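Local coordinates for esterase family protein (Staphylococcus aureus, PDB 7L0A) that probably hydrolyses S-formylglutathione to formate and glutathione, acting as a serine esterase of the alpha/beta-hydrolase clan, at residues Thr28-Glu33 and Val80-Val85. Residues are numbered along the deposited sequence; the frame is centred on the assembly and turned at random.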
# COMPACT_ATOMS: atom_id res chain seq x y z
N THR B 28 7.39 2.49 1.73
CA THR B 28 6.97 1.58 2.80
C THR B 28 5.94 2.32 3.66
O THR B 28 6.17 3.47 4.06
CB THR B 28 8.14 1.11 3.67
OG1 THR B 28 9.13 0.49 2.84
CG2 THR B 28 7.66 0.10 4.75
N VAL B 29 4.83 1.66 3.96
CA VAL B 29 3.77 2.20 4.80
C VAL B 29 3.45 1.15 5.85
O VAL B 29 3.21 -0.02 5.51
CB VAL B 29 2.52 2.55 3.98
CG1 VAL B 29 1.38 2.97 4.88
CG2 VAL B 29 2.84 3.68 2.95
N ILE B 30 3.48 1.54 7.12
CA ILE B 30 2.98 0.66 8.18
C ILE B 30 1.73 1.32 8.74
O ILE B 30 1.75 2.50 9.14
CB ILE B 30 4.03 0.37 9.26
CG1 ILE B 30 4.59 1.61 9.88
CG2 ILE B 30 5.13 -0.58 8.68
CD1 ILE B 30 5.67 1.31 10.93
N LEU B 31 0.64 0.57 8.72
CA LEU B 31 -0.69 1.10 8.97
C LEU B 31 -1.30 0.35 10.13
O LEU B 31 -1.63 -0.84 9.98
CB LEU B 31 -1.54 0.90 7.71
CG LEU B 31 -2.85 1.64 7.59
CD1 LEU B 31 -2.58 3.14 7.41
CD2 LEU B 31 -3.65 1.11 6.43
N PRO B 32 -1.49 0.96 11.30
CA PRO B 32 -2.12 0.21 12.40
C PRO B 32 -3.47 -0.33 12.00
O PRO B 32 -4.20 0.25 11.21
CB PRO B 32 -2.26 1.24 13.52
CG PRO B 32 -1.17 2.25 13.22
CD PRO B 32 -1.03 2.29 11.72
N GLU B 33 -3.80 -1.50 12.54
CA GLU B 33 -5.12 -2.07 12.27
C GLU B 33 -6.08 -1.43 13.26
O GLU B 33 -5.76 -1.22 14.43
CB GLU B 33 -5.05 -3.59 12.35
CG GLU B 33 -4.17 -4.13 11.17
CD GLU B 33 -4.17 -5.64 11.01
OE1 GLU B 33 -5.24 -6.28 11.18
OE2 GLU B 33 -3.09 -6.19 10.69
N VAL B 80 3.16 5.10 9.78
CA VAL B 80 4.44 5.68 9.35
C VAL B 80 4.62 5.50 7.85
O VAL B 80 4.41 4.41 7.30
CB VAL B 80 5.63 5.08 10.12
CG1 VAL B 80 6.92 5.86 9.77
CG2 VAL B 80 5.41 5.15 11.61
N ILE B 81 5.02 6.59 7.18
CA ILE B 81 5.26 6.63 5.74
C ILE B 81 6.75 6.80 5.55
O ILE B 81 7.34 7.78 6.02
CB ILE B 81 4.49 7.81 5.08
CG1 ILE B 81 3.11 7.97 5.67
CG2 ILE B 81 4.54 7.71 3.56
CD1 ILE B 81 2.19 6.76 5.40
N MET B 82 7.38 5.87 4.83
CA MET B 82 8.82 5.90 4.59
C MET B 82 9.05 5.89 3.09
O MET B 82 9.17 4.81 2.48
CB MET B 82 9.47 4.69 5.29
CG MET B 82 9.53 4.86 6.82
SD MET B 82 9.63 3.32 7.80
CE MET B 82 7.97 2.72 7.63
N PRO B 83 9.19 7.04 2.45
CA PRO B 83 9.46 7.05 1.02
C PRO B 83 10.91 6.82 0.69
O PRO B 83 11.82 7.21 1.44
CB PRO B 83 9.06 8.48 0.58
CG PRO B 83 9.28 9.30 1.81
CD PRO B 83 8.92 8.39 2.99
N ASN B 84 11.14 6.20 -0.47
CA ASN B 84 12.48 6.19 -1.03
C ASN B 84 12.85 7.59 -1.53
O ASN B 84 12.05 8.26 -2.18
CB ASN B 84 12.59 5.23 -2.20
CG ASN B 84 13.97 5.22 -2.81
OD1 ASN B 84 14.92 4.72 -2.22
ND2 ASN B 84 14.10 5.84 -3.99
N VAL B 85 14.07 8.01 -1.24
CA VAL B 85 14.59 9.29 -1.72
C VAL B 85 15.85 9.03 -2.53
O VAL B 85 16.84 8.48 -2.02
CB VAL B 85 14.85 10.25 -0.55
CG1 VAL B 85 15.39 11.56 -1.08
CG2 VAL B 85 13.62 10.43 0.28
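I30 and V80 lie side by side on one face of the central sheet of this alpha/beta-hydrolase fold, at the junction where antiparallel strand 24-32 meets strand 79-83, the outermost of the parallel strands on this side of the sheet. The strand axes run 4.9 Å apart at closest approach, and their N-to-C directions differ by 174°. I30 and V80 form a hydrogen-bonded pair, and so do T28 and M82; V29 and I81 form the non-hydrogen-bonded pair between them, with their side chains on the opposite face. The closest side-chain approach is that of I30 CG1 to V80 CB, at 3.6 Å. It follows from the first torsion of I30 (chi1 56°), which sets CG1 between its own backbone N and carbonyl carbon, while the extended chain carries CD1 on to V80 CG2. M82 meets T28 obliquely: a bend at chi3 (-74°) folds CE back over the strand pair, 3.9 Å from T28 CG2 and 4.2 Å from I30 CG1. The hydroxyl of T28 is engaged by E60 O. On the reverse face, where V106 of helix 99-113 packs against I81, I81 CD1 reaches both methyls of V29, at 3.9 Å from CG1. Four N-H...O bonds join the backbones, T28 with M82 and I30 with V80, each in both directions, and V29 CA adds a CA-H...O contact of 3.4 Å to V80 O.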